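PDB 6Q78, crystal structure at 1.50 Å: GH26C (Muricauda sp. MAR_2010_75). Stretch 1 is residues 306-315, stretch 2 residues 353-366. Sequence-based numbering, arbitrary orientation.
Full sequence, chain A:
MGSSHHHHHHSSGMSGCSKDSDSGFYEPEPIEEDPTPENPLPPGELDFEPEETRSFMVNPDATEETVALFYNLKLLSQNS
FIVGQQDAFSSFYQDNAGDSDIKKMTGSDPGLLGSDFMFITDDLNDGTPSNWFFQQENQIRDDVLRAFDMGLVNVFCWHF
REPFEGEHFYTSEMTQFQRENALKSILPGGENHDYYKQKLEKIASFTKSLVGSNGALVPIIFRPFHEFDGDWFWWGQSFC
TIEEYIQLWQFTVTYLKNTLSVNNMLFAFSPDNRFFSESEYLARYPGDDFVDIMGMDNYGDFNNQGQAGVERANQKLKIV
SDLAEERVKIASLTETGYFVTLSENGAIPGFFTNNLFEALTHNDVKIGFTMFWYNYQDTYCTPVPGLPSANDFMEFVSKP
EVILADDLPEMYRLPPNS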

ATOM      1  N   GLY A 306      -8.132 -23.229  -2.775  1.00 19.11           N
ATOM      2  CA  GLY A 306      -9.500 -23.665  -2.567  1.00 22.16           C
ATOM      3  C   GLY A 306     -10.233 -22.815  -1.537  1.00 18.40           C
ATOM      4  O   GLY A 306      -9.782 -21.753  -1.100  1.00 17.32           O
ATOM      5  N   GLN A 307     -11.408 -23.320  -1.152  1.00 21.42           N
ATOM      6  CA  GLN A 307     -12.225 -22.604  -0.177  1.00 20.88           C
ATOM      7  C   GLN A 307     -11.554 -22.557   1.195  1.00 18.82           C
ATOM      8  O   GLN A 307     -11.771 -21.606   1.955  1.00 19.45           O
ATOM      9  CB  GLN A 307     -13.617 -23.244  -0.088  1.00 23.48           C
ATOM     10  CG  GLN A 307     -14.445 -22.969  -1.332  1.00 31.40           C
ATOM     11  CD  GLN A 307     -14.435 -21.499  -1.716  1.00 35.96           C
ATOM     12  OE1 GLN A 307     -14.811 -20.637  -0.913  1.00 36.33           O
ATOM     13  NE2 GLN A 307     -13.978 -21.199  -2.940  1.00 28.85           N
ATOM     14  N   ALA A 308     -10.715 -23.542   1.524  1.00 19.29           N
ATOM     15  CA  ALA A 308      -9.954 -23.442   2.767  1.00 18.95           C
ATOM     16  C   ALA A 308      -9.096 -22.181   2.782  1.00 17.60           C
ATOM     17  O   ALA A 308      -9.034 -21.465   3.789  1.00 17.63           O
ATOM     18  CB  ALA A 308      -9.079 -24.680   2.961  1.00 19.68           C
ATOM     19  N   GLY A 309      -8.401 -21.902   1.675  1.00 16.97           N
ATOM     20  CA  GLY A 309      -7.588 -20.693   1.623  1.00 16.84           C
ATOM     21  C   GLY A 309      -8.421 -19.431   1.676  1.00 15.75           C
ATOM     22  O   GLY A 309      -8.035 -18.441   2.307  1.00 14.32           O
ATOM     23  N   VAL A 310      -9.570 -19.438   0.999  1.00 15.50           N
ATOM     24  CA  VAL A 310     -10.486 -18.305   1.092  1.00 15.61           C
ATOM     25  C   VAL A 310     -10.894 -18.051   2.535  1.00 21.45           C
ATOM     26  O   VAL A 310     -10.968 -16.889   2.973  1.00 17.73           O
ATOM     27  CB  VAL A 310     -11.712 -18.536   0.188  1.00 17.13           C
ATOM     28  CG1 VAL A 310     -12.705 -17.378   0.331  1.00 19.46           C
ATOM     29  CG2 VAL A 310     -11.258 -18.689  -1.269  1.00 18.41           C
ATOM     30  N   GLU A 311     -11.203 -19.124   3.282  1.00 16.30           N
ATOM     31  CA  GLU A 311     -11.591 -18.981   4.686  1.00 18.09           C
ATOM     32  C   GLU A 311     -10.445 -18.401   5.517  1.00 17.81           C
ATOM     33  O   GLU A 311     -10.649 -17.473   6.310  1.00 17.04           O
ATOM     34  CB  GLU A 311     -12.038 -20.329   5.258  1.00 19.70           C
ATOM     35  CG  GLU A 311     -13.224 -20.939   4.530  1.00 27.32           C
ATOM     36  CD  GLU A 311     -13.562 -22.329   5.047  0.31 21.93           C
ATOM     37  OE1 GLU A 311     -13.785 -23.235   4.217  0.18 29.06           O
ATOM     38  OE2 GLU A 311     -13.598 -22.513   6.282  0.66 31.81           O
ATOM     39  N   ARG A 312      -9.232 -18.944   5.362  1.00 15.64           N
ATOM     40  CA  ARG A 312      -8.079 -18.352   6.043  1.00 17.57           C
ATOM     41  C   ARG A 312      -7.958 -16.864   5.731  1.00 13.74           C
ATOM     42  O   ARG A 312      -7.736 -16.050   6.629  1.00 14.89           O
ATOM     43  CB  ARG A 312      -6.784 -19.078   5.651  1.00 14.84           C
ATOM     44  CG  ARG A 312      -6.761 -20.517   6.087  1.00 17.98           C
ATOM     45  CD  ARG A 312      -5.357 -21.126   5.994  1.00 19.18           C
ATOM     46  NE  ARG A 312      -4.728 -21.001   4.671  1.00 15.41           N
ATOM     47  CZ  ARG A 312      -4.772 -21.925   3.706  1.00 18.29           C
ATOM     48  NH1 ARG A 312      -5.458 -23.039   3.863  1.00 17.10           N
ATOM     49  NH2 ARG A 312      -4.133 -21.706   2.563  1.00 18.60           N
ATOM     50  N   ALA A 313      -8.068 -16.495   4.451  1.00 13.90           N
ATOM     51  CA  ALA A 313      -7.918 -15.085   4.089  1.00 12.41           C
ATOM     52  C   ALA A 313      -8.976 -14.223   4.767  1.00 15.49           C
ATOM     53  O   ALA A 313      -8.680 -13.130   5.259  1.00 14.38           O
ATOM     54  CB  ALA A 313      -7.985 -14.911   2.568  1.00 15.08           C
ATOM     55  N   ASN A 314     -10.218 -14.700   4.809  1.00 15.64           N
ATOM     56  CA  ASN A 314     -11.265 -13.933   5.475  1.00 15.74           C
ATOM     57  C   ASN A 314     -11.022 -13.827   6.979  1.00 14.63           C
ATOM     58  O   ASN A 314     -11.234 -12.754   7.575  1.00 15.42           O
ATOM     59  CB  ASN A 314     -12.613 -14.589   5.198  1.00 14.30           C
ATOM     60  CG  ASN A 314     -13.768 -13.866   5.858  1.00 18.33           C
ATOM     61  OD1 ASN A 314     -14.398 -14.407   6.774  1.00 18.19           O
ATOM     62  ND2 ASN A 314     -14.055 -12.642   5.397  1.00 16.34           N
ATOM     63  N   GLN A 315     -10.611 -14.919   7.611  1.00 14.38           N
ATOM     64  CA  GLN A 315     -10.352 -14.898   9.051  1.00 14.59           C
ATOM     65  C   GLN A 315      -9.232 -13.923   9.395  1.00 15.49           C
ATOM     66  O   GLN A 315      -9.300 -13.211  10.410  1.00 16.62           O
ATOM     67  CB  GLN A 315     -10.004 -16.307   9.549  1.00 15.14           C
ATOM     68  CG  GLN A 315     -11.223 -17.223   9.547  1.00 21.01           C
ATOM     69  CD  GLN A 315     -10.889 -18.682   9.718  1.00 25.67           C
ATOM     70  OE1 GLN A 315      -9.727 -19.067   9.729  1.00 22.12           O
ATOM     71  NE2 GLN A 315     -11.919 -19.506   9.851  1.00 26.27           N
ATOM     72  N   THR A 353     -14.953 -13.200  -8.094  1.00 17.14           N
ATOM     73  CA  THR A 353     -16.298 -13.086  -7.555  1.00 19.14           C
ATOM     74  C   THR A 353     -16.509 -14.007  -6.361  1.00 17.22           C
ATOM     75  O   THR A 353     -17.152 -13.607  -5.381  1.00 24.25           O
ATOM     76  CB  THR A 353     -17.308 -13.384  -8.659  1.00 21.45           C
ATOM     77  OG1 THR A 353     -17.156 -12.396  -9.699  1.00 24.64           O
ATOM     78  CG2 THR A 353     -18.714 -13.345  -8.107  1.00 26.15           C
ATOM     79  N   ASN A 354     -15.978 -15.234  -6.413  1.00 19.68           N
ATOM     80  CA  ASN A 354     -16.288 -16.245  -5.403  1.00 17.75           C
ATOM     81  C   ASN A 354     -15.205 -16.400  -4.345  1.00 24.15           C
ATOM     82  O   ASN A 354     -15.478 -16.968  -3.272  1.00 22.04           O
ATOM     83  CB  ASN A 354     -16.465 -17.609  -6.066  1.00 21.24           C
ATOM     84  CG  ASN A 354     -17.586 -17.601  -7.086  1.00 28.69           C
ATOM     85  OD1 ASN A 354     -18.594 -16.918  -6.903  1.00 37.15           O
ATOM     86  ND2 ASN A 354     -17.409 -18.344  -8.172  1.00 32.79           N
ATOM     87  N   ASN A 355     -13.980 -15.976  -4.638  1.00 16.50           N
ATOM     88  CA  ASN A 355     -12.867 -16.166  -3.715  1.00 17.13           C
ATOM     89  C   ASN A 355     -12.467 -14.830  -3.100  1.00 17.59           C
ATOM     90  O   ASN A 355     -12.661 -14.607  -1.906  1.00 15.96           O
ATOM     91  CB  ASN A 355     -11.675 -16.841  -4.399  1.00 14.61           C
ATOM     92  CG  ASN A 355     -11.969 -18.272  -4.808  1.00 17.07           C
ATOM     93  OD1 ASN A 355     -13.123 -18.738  -4.765  1.00 23.26           O
ATOM     94  ND2 ASN A 355     -10.912 -18.997  -5.198  1.00 20.06           N
ATOM     95  N   LEU A 356     -11.904 -13.926  -3.891  1.00 13.47           N
ATOM     96  CA  LEU A 356     -11.466 -12.647  -3.352  1.00 12.80           C
ATOM     97  C   LEU A 356     -12.633 -11.864  -2.763  1.00 15.76           C
ATOM     98  O   LEU A 356     -12.555 -11.388  -1.624  1.00 14.93           O
ATOM     99  CB  LEU A 356     -10.763 -11.836  -4.443  1.00 13.48           C
ATOM    100  CG  LEU A 356     -10.369 -10.442  -3.963  1.00 11.36           C
ATOM    101  CD1 LEU A 356      -9.324 -10.506  -2.809  1.00 14.16           C
ATOM    102  CD2 LEU A 356      -9.775  -9.678  -5.130  1.00 15.23           C
ATOM    103  N   PHE A 357     -13.734 -11.724  -3.518  1.00 13.74           N
ATOM    104  CA  PHE A 357     -14.838 -10.906  -3.016  1.00 15.06           C
ATOM    105  C   PHE A 357     -15.369 -11.447  -1.699  1.00 14.99           C
ATOM    106  O   PHE A 357     -15.671 -10.677  -0.773  1.00 16.74           O
ATOM    107  CB  PHE A 357     -15.963 -10.819  -4.039  1.00 16.94           C
ATOM    108  CG  PHE A 357     -17.115  -9.948  -3.593  1.00 15.02           C
ATOM    109  CD1 PHE A 357     -17.013  -8.561  -3.673  1.00 17.49           C
ATOM    110  CD2 PHE A 357     -18.267 -10.517  -3.054  1.00 21.86           C
ATOM    111  CE1 PHE A 357     -18.090  -7.747  -3.247  1.00 19.93           C
ATOM    112  CE2 PHE A 357     -19.328  -9.716  -2.625  1.00 25.17           C
ATOM    113  CZ  PHE A 357     -19.238  -8.337  -2.729  1.00 19.95           C
ATOM    114  N   GLU A 358     -15.498 -12.763  -1.598  1.00 16.04           N
ATOM    115  CA  GLU A 358     -15.977 -13.368  -0.360  1.00 17.45           C
ATOM    116  C   GLU A 358     -15.028 -13.093   0.798  1.00 18.06           C
ATOM    117  O   GLU A 358     -15.466 -12.766   1.905  1.00 16.89           O
ATOM    118  CB  GLU A 358     -16.175 -14.870  -0.572  1.00 22.18           C
ATOM    119  CG  GLU A 358     -17.340 -15.143  -1.474  1.00 31.68           C
ATOM    120  CD  GLU A 358     -18.628 -14.737  -0.809  0.26 20.71           C
ATOM    121  OE1 GLU A 358     -18.726 -14.951   0.416  0.61 29.88           O
ATOM    122  OE2 GLU A 358     -19.517 -14.188  -1.490  0.63 31.59           O
ATOM    123  N   ALA A 359     -13.721 -13.218   0.573  1.00 14.05           N
ATOM    124  CA  ALA A 359     -12.795 -12.921   1.658  1.00 15.14           C
ATOM    125  C   ALA A 359     -12.882 -11.466   2.091  1.00 13.71           C
ATOM    126  O   ALA A 359     -12.636 -11.151   3.262  1.00 16.70           O
ATOM    127  CB  ALA A 359     -11.366 -13.274   1.229  1.00 19.39           C
ATOM    128  N   LEU A 360     -13.145 -10.542   1.147  1.00 13.00           N
ATOM    129  CA  LEU A 360     -13.204  -9.115   1.458  1.00 12.99           C
ATOM    130  C   LEU A 360     -14.493  -8.690   2.142  1.00 14.04           C
ATOM    131  O   LEU A 360     -14.549  -7.574   2.670  1.00 15.46           O
ATOM    132  CB  LEU A 360     -13.068  -8.291   0.171  1.00 13.08           C
ATOM    133  CG  LEU A 360     -11.742  -8.390  -0.579  1.00 14.14           C
ATOM    134  CD1 LEU A 360     -11.761  -7.659  -1.927  1.00 13.70           C
ATOM    135  CD2 LEU A 360     -10.660  -7.796   0.292  1.00 18.78           C
ATOM    136  N   THR A 361     -15.524  -9.535   2.159  1.00 14.16           N
ATOM    137  CA  THR A 361     -16.818  -9.072   2.640  1.00 15.35           C
ATOM    138  C   THR A 361     -17.459  -9.978   3.690  1.00 15.80           C
ATOM    139  O   THR A 361     -18.265  -9.498   4.485  1.00 17.97           O
ATOM    140  CB  THR A 361     -17.812  -8.870   1.476  1.00 15.16           C
ATOM    141  OG1 THR A 361     -18.021 -10.112   0.778  1.00 19.50           O
ATOM    142  CG2 THR A 361     -17.316  -7.823   0.506  1.00 17.09           C
ATOM    143  N   HIS A 362     -17.184 -11.281   3.680  1.00 17.91           N
ATOM    144  CA  HIS A 362     -17.919 -12.184   4.565  1.00 20.84           C
ATOM    145  C   HIS A 362     -17.676 -11.800   6.014  1.00 21.01           C
ATOM    146  O   HIS A 362     -16.600 -11.314   6.375  1.00 19.30           O
ATOM    147  CB  HIS A 362     -17.431 -13.618   4.352  1.00 17.40           C
ATOM    148  CG  HIS A 362     -18.136 -14.641   5.190  1.00 20.83           C
ATOM    149  ND1 HIS A 362     -19.408 -15.082   4.904  1.00 32.37           N
ATOM    150  CD2 HIS A 362     -17.735 -15.326   6.289  1.00 31.86           C
ATOM    151  CE1 HIS A 362     -19.771 -15.982   5.801  1.00 28.31           C
ATOM    152  NE2 HIS A 362     -18.772 -16.147   6.654  1.00 31.75           N
ATOM    153  N   ASN A 363     -18.682 -12.039   6.859  1.00 19.97           N
ATOM    154  CA  ASN A 363     -18.540 -11.817   8.294  1.00 22.01           C
ATOM    155  C   ASN A 363     -18.265 -10.349   8.616  1.00 21.09           C
ATOM    156  O   ASN A 363     -17.527 -10.030   9.554  1.00 19.22           O
ATOM    157  CB  ASN A 363     -17.480 -12.741   8.911  1.00 22.68           C
ATOM    158  CG  ASN A 363     -17.653 -12.919  10.417  1.00 36.57           C
ATOM    159  OD1 ASN A 363     -18.763 -12.783  10.956  1.00 41.20           O
ATOM    160  ND2 ASN A 363     -16.555 -13.230  11.103  1.00 36.22           N
ATOM    161  N   ASP A 364     -18.844  -9.442   7.831  1.00 18.97           N
ATOM    162  CA  ASP A 364     -18.809  -8.008   8.151  1.00 22.57           C
ATOM    163  C   ASP A 364     -17.387  -7.434   8.250  1.00 23.89           C
ATOM    164  O   ASP A 364     -17.115  -6.566   9.075  1.00 18.72           O
ATOM    165  CB  ASP A 364     -19.618  -7.718   9.419  1.00 21.04           C
ATOM    166  CG  ASP A 364     -21.074  -8.102   9.253  1.00 42.07           C
ATOM    167  OD1 ASP A 364     -21.744  -7.457   8.414  1.00 44.03           O
ATOM    168  OD2 ASP A 364     -21.544  -9.047   9.930  1.00 49.28           O
ATOM    169  N   VAL A 365     -16.471  -7.917   7.406  1.00 15.62           N
ATOM    170  CA  VAL A 365     -15.176  -7.251   7.241  1.00 14.10           C
ATOM    171  C   VAL A 365     -15.405  -5.818   6.755  1.00 14.56           C
ATOM    172  O   VAL A 365     -16.263  -5.559   5.900  1.00 17.88           O
ATOM    173  CB  VAL A 365     -14.305  -8.061   6.257  1.00 16.25           C
ATOM    174  CG1 VAL A 365     -13.066  -7.267   5.782  1.00 13.18           C
ATOM    175  CG2 VAL A 365     -13.861  -9.408   6.876  1.00 16.23           C
ATOM    176  N   LYS A 366     -14.651  -4.872   7.323  1.00 13.74           N
ATOM    177  CA  LYS A 366     -14.689  -3.460   6.937  1.00 14.92           C
ATOM    178  C   LYS A 366     -13.282  -3.023   6.552  1.00 14.73           C
ATOM    179  O   LYS A 366     -12.395  -2.929   7.413  1.00 13.45           O
ATOM    180  CB  LYS A 366     -15.216  -2.593   8.078  1.00 14.08           C
ATOM    181  CG  LYS A 366     -16.662  -2.862   8.444  1.00 19.10           C
ATOM    182  CD  LYS A 366     -17.093  -1.983   9.612  1.00 23.32           C
ATOM    183  CE  LYS A 366     -18.497  -2.337  10.042  1.00 30.46           C
ATOM    184  NZ  LYS A 366     -18.841  -1.624  11.306  1.00 34.51           N
TER
HETATM  185  O   HOH W   1     -16.857 -19.225  -2.803  1.00 43.09           O
HETATM  186  O   HOH W   2     -14.421 -14.501   9.567  1.00 30.16           O

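Two helical segments of one chain run side by side in nearly the same direction, their axes 28° apart and 8.0 Å at closest approach. The backbones come closest at Asn314 and Ala359, CA to CA 4.2 Å, with only a methyl on the Ala359 side; one turn earlier Val310 and Asn355 stand 5.8 Å apart, CA to CA. At the tight point Ala313 CB meets Ala359 CB at 4.0 Å, and Ala359 CB also lies 4.0 Å from Val310 O, a methyl against the backbone. Val310 points toward the partner helix; its t rotamer (chi1 177°) brings Val310 CG1 to 3.6 Å from Asn355 O and CG2 to 3.6 Å from Asn355 CG, so the valine packs on both the backbone and the amide carbon of that residue.

Asn314 is the polar centre of the contact. Its CA-to-CB bond points sideways, but chi1 at 180° (t) brings the amide to the carbonyls of Ala359 and His362. Asn314 ND2 donates to Ala359 O and to His362 O, each at 3.0 Å and nearly straight (169° and 168°), spending both its hydrogens on backbone carbonyls. Val365 CG2 lies 3.6 Å from Asn314 ND2. Asn314 OD1 lies near the plane of the His362 ring, 3.5 Å from His362 CD2 at its edge, and accepts from water 2 at 2.8 Å; that water in turn accepts from Asn363 ND2 at 2.9 Å.

At the other end, Gln307 folds through m, m (chi1 -71°, chi2 -49°) to bring its amide to stretch 2. Gln307 NE2 donates to Asn355 OD1 (3.2 Å, 147°). Asn355 starts out sideways, and its m rotamer (chi1 -67°) brings the end of the side chain nearer to stretch 1. Gln307 OE1 and Asn354 O, both acceptors 4.4 Å apart, are joined by water 1, which donates to each (3.1 and 2.7 Å).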